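Local atomic coordinates of MsStt7d protein (Micromonas, PDB entry 4IX3), a protein that binds magnesium through a catalytic domain of canonical kinase fold, homologous to the state transition kinase Stt7, and probably uses ATP to phosphorylate proteins. Residues E141-L153 with A253-R266. Residues are numbered along the deposited sequence; the frame is centred on the assembly and turned at random.
Sequences ELGVTKKAMRELL and AGCVMLQLAVVGLR
Helix segments 141-153 and 253-261 pack almost antiparallel in the C-terminal lobe of the kinase domain, probably on its αE and αF helices, with axes 8.7 Å apart at 155°. Met149, bent at chi2 and chi3, crosses Met257 at about a right angle: SD lies 3.7 Å from Met257 CB, and CE reaches Ala253 O. Beyond it, Leu152 CD2 meets Val256 CG1 tip to tip at 4.0 Å; on the Thr145 side, Ala148 CB presses on Leu260 CD1 (3.5 Å). The backbones come closest at Glu141 and Ala261, where Glu141 CB lies 3.3 Å from Ala261 O. One turn on, Thr145 OG1, anti to the carbonyl carbon (chi1 -55°), sits against the Leu260-Ala261 peptide and donates to Glu141 O at 2.7 Å from above the carbonyl plane. A valine in its place would probably leave Glu141 O with only the helical amide bond and set a methyl against that peptide. Near the end of helix 246-261, Arg266 NE and NH2 grip Gln259 O and Leu260 O in the guanidinium plane; Glu141 OE2 lies out of that plane, 4.3 Å from NH2, and both bond Thr127 OG1. Apolar packing thus holds the interface, and the carboxylate probably eases the buried arginine.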
ATOM      1  N   GLU B 141      -1.422 -26.735 -21.120  1.00 14.00           N
ATOM      2  CA  GLU B 141      -1.099 -26.411 -19.737  1.00 12.54           C
ATOM      3  C   GLU B 141       0.240 -27.056 -19.362  1.00 12.14           C
ATOM      4  O   GLU B 141       1.109 -26.396 -18.751  1.00 11.92           O
ATOM      5  CB  GLU B 141      -2.178 -26.829 -18.750  1.00 14.71           C
ATOM      6  CG  GLU B 141      -3.385 -25.901 -18.745  1.00 15.08           C
ATOM      7  CD  GLU B 141      -4.292 -26.057 -19.950  1.00 15.38           C
ATOM      8  OE1 GLU B 141      -4.698 -27.195 -20.285  1.00 18.91           O
ATOM      9  OE2 GLU B 141      -4.530 -25.054 -20.640  1.00 17.05           O
ATOM     10  N   LEU B 142       0.450 -28.329 -19.739  1.00 12.33           N
ATOM     11  CA  LEU B 142       1.703 -28.983 -19.398  1.00 11.52           C
ATOM     12  C   LEU B 142       2.894 -28.261 -20.021  1.00 11.82           C
ATOM     13  O   LEU B 142       3.915 -28.025 -19.360  1.00 12.18           O
ATOM     14  CB  LEU B 142       1.681 -30.447 -19.844  1.00 13.44           C
ATOM     15  CG  LEU B 142       2.939 -31.283 -19.558  1.00 13.40           C
ATOM     16  CD1 LEU B 142       3.297 -31.266 -18.085  1.00 14.40           C
ATOM     17  CD2 LEU B 142       2.676 -32.740 -19.970  1.00 18.14           C
ATOM     18  N   GLY B 143       2.780 -27.924 -21.296  1.00 13.21           N
ATOM     19  CA  GLY B 143       3.852 -27.272 -22.027  1.00 13.02           C
ATOM     20  C   GLY B 143       4.245 -25.927 -21.420  1.00 12.24           C
ATOM     21  O   GLY B 143       5.440 -25.683 -21.167  1.00 11.65           O
ATOM     22  N   VAL B 144       3.251 -25.088 -21.120  1.00 12.71           N
ATOM     23  CA  VAL B 144       3.543 -23.762 -20.564  1.00 12.10           C
ATOM     24  C   VAL B 144       4.066 -23.924 -19.136  1.00 10.53           C
ATOM     25  O   VAL B 144       4.961 -23.173 -18.712  1.00 11.13           O
ATOM     26  CB  VAL B 144       2.385 -22.754 -20.642  1.00 13.29           C
ATOM     27  CG1 VAL B 144       2.028 -22.479 -22.084  1.00 14.94           C
ATOM     28  CG2 VAL B 144       1.201 -23.114 -19.758  1.00 15.81           C
ATOM     29  N   THR B 145       3.553 -24.891 -18.360  1.00 10.68           N
ATOM     30  CA  THR B 145       4.061 -25.099 -17.013  1.00 10.27           C
ATOM     31  C   THR B 145       5.525 -25.519 -17.018  1.00 10.25           C
ATOM     32  O   THR B 145       6.336 -25.048 -16.234  1.00 11.13           O
ATOM     33  CB  THR B 145       3.172 -26.089 -16.207  1.00 10.87           C
ATOM     34  OG1 THR B 145       1.823 -25.576 -16.254  1.00 11.96           O
ATOM     35  CG2 THR B 145       3.644 -26.225 -14.757  1.00 12.39           C
ATOM     36  N   LYS B 146       5.866 -26.467 -17.882  1.00 10.77           N
ATOM     37  CA  LYS B 146       7.252 -26.913 -17.953  1.00 11.85           C
ATOM     38  C   LYS B 146       8.219 -25.776 -18.307  1.00 11.34           C
ATOM     39  O   LYS B 146       9.245 -25.574 -17.634  1.00 12.02           O
ATOM     40  CB  LYS B 146       7.327 -28.018 -19.006  1.00 13.35           C
ATOM     41  CG  LYS B 146       6.767 -29.343 -18.539  1.00 18.37           C
ATOM     42  CD  LYS B 146       6.938 -30.457 -19.568  1.00 20.61           C
ATOM     43  CE  LYS B 146       8.331 -30.336 -20.163  1.00 20.00           C
ATOM     44  NZ  LYS B 146       9.187 -31.557 -20.373  1.00 37.53           N
ATOM     45  N   LYS B 147       7.848 -25.015 -19.328  1.00 10.32           N
ATOM     46  CA  LYS B 147       8.743 -23.953 -19.765  1.00 11.27           C
ATOM     47  C   LYS B 147       8.854 -22.845 -18.716  1.00 10.30           C
ATOM     48  O   LYS B 147       9.942 -22.372 -18.368  1.00 11.34           O
ATOM     49  CB  LYS B 147       8.319 -23.403 -21.114  1.00 11.43           C
ATOM     50  CG  LYS B 147       9.288 -22.357 -21.682  1.00 12.45           C
ATOM     51  CD  LYS B 147       8.819 -21.849 -23.057  1.00 13.58           C
ATOM     52  CE  LYS B 147       9.879 -21.120 -23.878  1.00 12.82           C
ATOM     53  NZ  LYS B 147      10.251 -19.829 -23.219  1.00 13.54           N
ATOM     54  N   ALA B 148       7.697 -22.387 -18.216  1.00 10.30           N
ATOM     55  CA  ALA B 148       7.677 -21.289 -17.247  1.00  9.65           C
ATOM     56  C   ALA B 148       8.367 -21.695 -15.966  1.00 10.41           C
ATOM     57  O   ALA B 148       9.107 -20.905 -15.373  1.00 10.20           O
ATOM     58  CB  ALA B 148       6.250 -20.876 -16.938  1.00 11.18           C
ATOM     59  N   MET B 149       8.082 -22.899 -15.448  1.00  9.64           N
ATOM     60  CA  MET B 149       8.662 -23.313 -14.197  1.00  9.85           C
ATOM     61  C   MET B 149      10.170 -23.504 -14.315  1.00  9.82           C
ATOM     62  O   MET B 149      10.899 -23.223 -13.357  1.00 10.12           O
ATOM     63  CB  MET B 149       7.947 -24.525 -13.590  1.00 10.25           C
ATOM     64  CG  MET B 149       6.531 -24.265 -13.099  1.00 10.85           C
ATOM     65  SD  MET B 149       6.383 -22.936 -11.867  1.00 11.95           S
ATOM     66  CE  MET B 149       7.344 -23.678 -10.547  1.00 16.14           C
ATOM     67  N   ARG B 150      10.636 -24.006 -15.454  1.00 10.13           N
ATOM     68  CA  ARG B 150      12.083 -24.176 -15.581  1.00 10.62           C
ATOM     69  C   ARG B 150      12.733 -22.787 -15.512  1.00  9.46           C
ATOM     70  O   ARG B 150      13.776 -22.638 -14.839  1.00 10.20           O
ATOM     71  CB  ARG B 150      12.390 -24.856 -16.931  1.00 12.58           C
ATOM     72  CG  ARG B 150      13.863 -25.198 -17.123  1.00 15.62           C
ATOM     73  CD  ARG B 150      14.144 -25.795 -18.494  1.00 19.81           C
ATOM     74  NE  ARG B 150      13.549 -27.121 -18.662  1.00 27.22           N
ATOM     75  CZ  ARG B 150      12.499 -27.389 -19.427  1.00 25.20           C
ATOM     76  NH1 ARG B 150      11.913 -26.399 -20.104  1.00 25.55           N
ATOM     77  NH2 ARG B 150      12.089 -28.656 -19.566  1.00 26.33           N
ATOM     78  N   GLU B 151      12.124 -21.805 -16.196  1.00  9.97           N
ATOM     79  CA  GLU B 151      12.698 -20.443 -16.168  1.00 10.23           C
ATOM     80  C   GLU B 151      12.595 -19.792 -14.788  1.00  9.75           C
ATOM     81  O   GLU B 151      13.557 -19.209 -14.272  1.00 11.28           O
ATOM     82  CB  GLU B 151      11.999 -19.602 -17.231  1.00 10.89           C
ATOM     83  CG  GLU B 151      12.352 -20.104 -18.620  1.00 11.66           C
ATOM     84  CD  GLU B 151      11.481 -19.554 -19.721  1.00 12.09           C
ATOM     85  OE1 GLU B 151      11.693 -19.973 -20.901  1.00 14.30           O
ATOM     86  OE2 GLU B 151      10.537 -18.738 -19.471  1.00 12.46           O
ATOM     87  N   LEU B 152      11.438 -19.909 -14.162  1.00  9.92           N
ATOM     88  CA  LEU B 152      11.242 -19.320 -12.832  1.00  9.94           C
ATOM     89  C   LEU B 152      12.143 -19.960 -11.776  1.00  9.50           C
ATOM     90  O   LEU B 152      12.804 -19.253 -10.992  1.00 10.47           O
ATOM     91  CB  LEU B 152       9.782 -19.530 -12.404  1.00 10.45           C
ATOM     92  CG  LEU B 152       9.469 -19.049 -10.964  1.00  9.97           C
ATOM     93  CD1 LEU B 152       9.793 -17.558 -10.777  1.00 10.58           C
ATOM     94  CD2 LEU B 152       7.981 -19.313 -10.703  1.00 11.39           C
ATOM     95  N   LEU B 153      12.194 -21.304 -11.716  1.00  9.86           N
ATOM     96  CA  LEU B 153      12.988 -21.961 -10.724  1.00 10.52           C
ATOM     97  C   LEU B 153      14.484 -21.668 -10.998  1.00 11.09           C
ATOM     98  O   LEU B 153      15.252 -21.504 -10.033  1.00 11.39           O
ATOM     99  CB  LEU B 153      12.737 -23.464 -10.665  1.00 11.73           C
ATOM    100  CG  LEU B 153      11.337 -23.837 -10.199  1.00 10.06           C
ATOM    101  CD1 LEU B 153      11.126 -25.326 -10.485  1.00 11.67           C
ATOM    102  CD2 LEU B 153      11.169 -23.547  -8.735  1.00 12.63           C
ATOM    103  N   ALA B 253       6.485 -20.393  -5.650  1.00  9.98           N
ATOM    104  CA  ALA B 253       6.691 -20.980  -6.978  1.00  9.85           C
ATOM    105  C   ALA B 253       5.743 -22.201  -7.158  1.00  9.46           C
ATOM    106  O   ALA B 253       5.250 -22.399  -8.264  1.00  9.46           O
ATOM    107  CB  ALA B 253       8.132 -21.419  -7.162  1.00 10.10           C
ATOM    108  N   GLY B 254       5.480 -22.963  -6.092  1.00 10.16           N
ATOM    109  CA  GLY B 254       4.460 -24.038  -6.191  1.00 10.90           C
ATOM    110  C   GLY B 254       3.060 -23.517  -6.487  1.00 10.81           C
ATOM    111  O   GLY B 254       2.372 -24.062  -7.332  1.00 11.13           O
ATOM    112  N   CYS B 255       2.724 -22.349  -5.916  1.00 10.76           N
ATOM    113  CA  CYS B 255       1.477 -21.704  -6.282  1.00 11.67           C
ATOM    114  C   CYS B 255       1.423 -21.300  -7.725  1.00 10.92           C
ATOM    115  O   CYS B 255       0.407 -21.480  -8.380  1.00 12.22           O
ATOM    116  CB  CYS B 255       1.228 -20.476  -5.386  1.00 12.04           C
ATOM    117  SG  CYS B 255       0.948 -20.830  -3.623  1.00 13.61           S
ATOM    118  N   VAL B 256       2.527 -20.707  -8.231  1.00 11.80           N
ATOM    119  CA  VAL B 256       2.562 -20.353  -9.657  1.00 11.27           C
ATOM    120  C   VAL B 256       2.341 -21.642 -10.476  1.00 10.75           C
ATOM    121  O   VAL B 256       1.592 -21.601 -11.445  1.00 10.91           O
ATOM    122  CB  VAL B 256       3.943 -19.750 -10.019  1.00  9.95           C
ATOM    123  CG1 VAL B 256       4.116 -19.575 -11.531  1.00 10.87           C
ATOM    124  CG2 VAL B 256       4.117 -18.393  -9.318  1.00 11.76           C
ATOM    125  N   MET B 257       3.041 -22.715 -10.133  1.00 10.64           N
ATOM    126  CA  MET B 257       2.893 -23.954 -10.875  1.00 10.08           C
ATOM    127  C   MET B 257       1.448 -24.476 -10.902  1.00 11.07           C
ATOM    128  O   MET B 257       0.955 -24.874 -11.973  1.00 11.04           O
ATOM    129  CB  MET B 257       3.770 -25.014 -10.265  1.00 11.49           C
ATOM    130  CG  MET B 257       3.655 -26.348 -11.019  1.00 12.17           C
ATOM    131  SD  MET B 257       5.055 -27.394 -10.707  1.00 16.80           S
ATOM    132  CE  MET B 257       4.509 -28.895 -11.559  1.00 16.67           C
ATOM    133  N   LEU B 258       0.769 -24.447  -9.740  1.00 10.99           N
ATOM    134  CA  LEU B 258      -0.639 -24.861  -9.714  1.00 11.58           C
ATOM    135  C   LEU B 258      -1.458 -24.056 -10.700  1.00 11.73           C
ATOM    136  O   LEU B 258      -2.325 -24.591 -11.387  1.00 12.78           O
ATOM    137  CB  LEU B 258      -1.218 -24.686  -8.320  1.00 11.88           C
ATOM    138  CG  LEU B 258      -0.702 -25.697  -7.271  1.00 12.06           C
ATOM    139  CD1 LEU B 258      -0.942 -25.243  -5.849  1.00 13.61           C
ATOM    140  CD2 LEU B 258      -1.336 -27.088  -7.483  1.00 15.94           C
ATOM    141  N   GLN B 259      -1.282 -22.723 -10.704  1.00 11.20           N
ATOM    142  CA  GLN B 259      -2.082 -21.914 -11.590  1.00 11.44           C
ATOM    143  C   GLN B 259      -1.762 -22.122 -13.063  1.00 11.38           C
ATOM    144  O   GLN B 259      -2.654 -22.096 -13.893  1.00 12.94           O
ATOM    145  CB  GLN B 259      -1.933 -20.456 -11.176  1.00 11.99           C
ATOM    146  CG  GLN B 259      -2.401 -20.207  -9.752  1.00 12.25           C
ATOM    147  CD  GLN B 259      -2.755 -18.768  -9.467  1.00 12.69           C
ATOM    148  OE1 GLN B 259      -3.931 -18.421  -9.194  1.00 17.53           O
ATOM    149  NE2 GLN B 259      -1.739 -17.964  -9.401  1.00 10.75           N
ATOM    150  N   LEU B 260      -0.468 -22.247 -13.384  1.00 11.39           N
ATOM    151  CA  LEU B 260      -0.136 -22.514 -14.786  1.00 11.04           C
ATOM    152  C   LEU B 260      -0.704 -23.873 -15.220  1.00 10.84           C
ATOM    153  O   LEU B 260      -1.146 -23.996 -16.349  1.00 11.49           O
ATOM    154  CB  LEU B 260       1.384 -22.487 -14.972  1.00 11.89           C
ATOM    155  CG  LEU B 260       1.989 -21.105 -14.691  1.00 13.27           C
ATOM    156  CD1 LEU B 260       3.479 -21.259 -14.849  1.00 18.04           C
ATOM    157  CD2 LEU B 260       1.384 -20.107 -15.664  1.00 21.79           C
ATOM    158  N   ALA B 261      -0.600 -24.868 -14.339  1.00 10.73           N
ATOM    159  CA  ALA B 261      -0.955 -26.246 -14.688  1.00 11.70           C
ATOM    160  C   ALA B 261      -2.454 -26.498 -14.795  1.00 12.39           C
ATOM    161  O   ALA B 261      -2.853 -27.389 -15.559  1.00 13.43           O
ATOM    162  CB  ALA B 261      -0.329 -27.193 -13.670  1.00 12.54           C
ATOM    163  N   VAL B 262      -3.277 -25.755 -14.043  1.00 13.19           N
ATOM    164  CA  VAL B 262      -4.722 -26.086 -13.914  1.00 13.35           C
ATOM    165  C   VAL B 262      -5.535 -24.823 -14.163  1.00 12.98           C
ATOM    166  O   VAL B 262      -5.475 -23.887 -13.331  1.00 14.86           O
ATOM    167  CB  VAL B 262      -5.070 -26.659 -12.536  1.00 14.46           C
ATOM    168  CG1 VAL B 262      -6.525 -27.111 -12.476  1.00 16.53           C
ATOM    169  CG2 VAL B 262      -4.130 -27.802 -12.163  1.00 16.76           C
ATOM    170  N   VAL B 263      -6.202 -24.753 -15.319  1.00 13.89           N
ATOM    171  CA  VAL B 263      -6.947 -23.547 -15.737  1.00 14.49           C
ATOM    172  C   VAL B 263      -7.859 -23.072 -14.594  1.00 14.66           C
ATOM    173  O   VAL B 263      -7.935 -21.864 -14.307  1.00 15.52           O
ATOM    174  CB  VAL B 263      -7.705 -23.718 -17.078  1.00 14.76           C
ATOM    175  CG1 VAL B 263      -8.588 -22.507 -17.366  1.00 17.98           C
ATOM    176  CG2 VAL B 263      -6.692 -23.948 -18.196  1.00 16.91           C
ATOM    177  N   GLY B 264      -8.583 -23.999 -13.993  1.00 15.69           N
ATOM    178  CA  GLY B 264      -9.522 -23.624 -12.929  1.00 16.45           C
ATOM    179  C   GLY B 264      -8.879 -23.082 -11.660  1.00 16.07           C
ATOM    180  O   GLY B 264      -9.600 -22.495 -10.822  1.00 17.85           O
ATOM    181  N   LEU B 265      -7.545 -23.208 -11.496  1.00 14.52           N
ATOM    182  CA  LEU B 265      -6.907 -22.597 -10.339  1.00 14.26           C
ATOM    183  C   LEU B 265      -6.370 -21.203 -10.650  1.00 13.65           C
ATOM    184  O   LEU B 265      -5.717 -20.614  -9.785  1.00 14.32           O
ATOM    185  CB  LEU B 265      -5.786 -23.473  -9.803  1.00 14.97           C
ATOM    186  CG  LEU B 265      -6.258 -24.889  -9.409  1.00 14.95           C
ATOM    187  CD1 LEU B 265      -5.082 -25.703  -8.895  1.00 15.88           C
ATOM    188  CD2 LEU B 265      -7.386 -24.809  -8.386  1.00 16.88           C
ATOM    189  N   ARG B 266      -6.647 -20.679 -11.844  1.00 14.37           N
ATOM    190  CA  ARG B 266      -6.074 -19.368 -12.223  1.00 13.71           C
ATOM    191  C   ARG B 266      -6.781 -18.171 -11.596  1.00 14.36           C
ATOM    192  O   ARG B 266      -6.254 -17.064 -11.632  1.00 16.82           O
ATOM    193  CB  ARG B 266      -6.008 -19.207 -13.749  1.00 14.88           C
ATOM    194  CG  ARG B 266      -4.995 -20.211 -14.300  1.00 14.76           C
ATOM    195  CD  ARG B 266      -4.904 -20.182 -15.798  1.00 15.42           C
ATOM    196  NE  ARG B 266      -3.864 -21.110 -16.248  1.00 14.13           N
ATOM    197  CZ  ARG B 266      -3.658 -21.404 -17.540  1.00 13.17           C
ATOM    198  NH1 ARG B 266      -4.378 -20.807 -18.495  1.00 15.09           N
ATOM    199  NH2 ARG B 266      -2.730 -22.292 -17.906  1.00 13.69           N
TER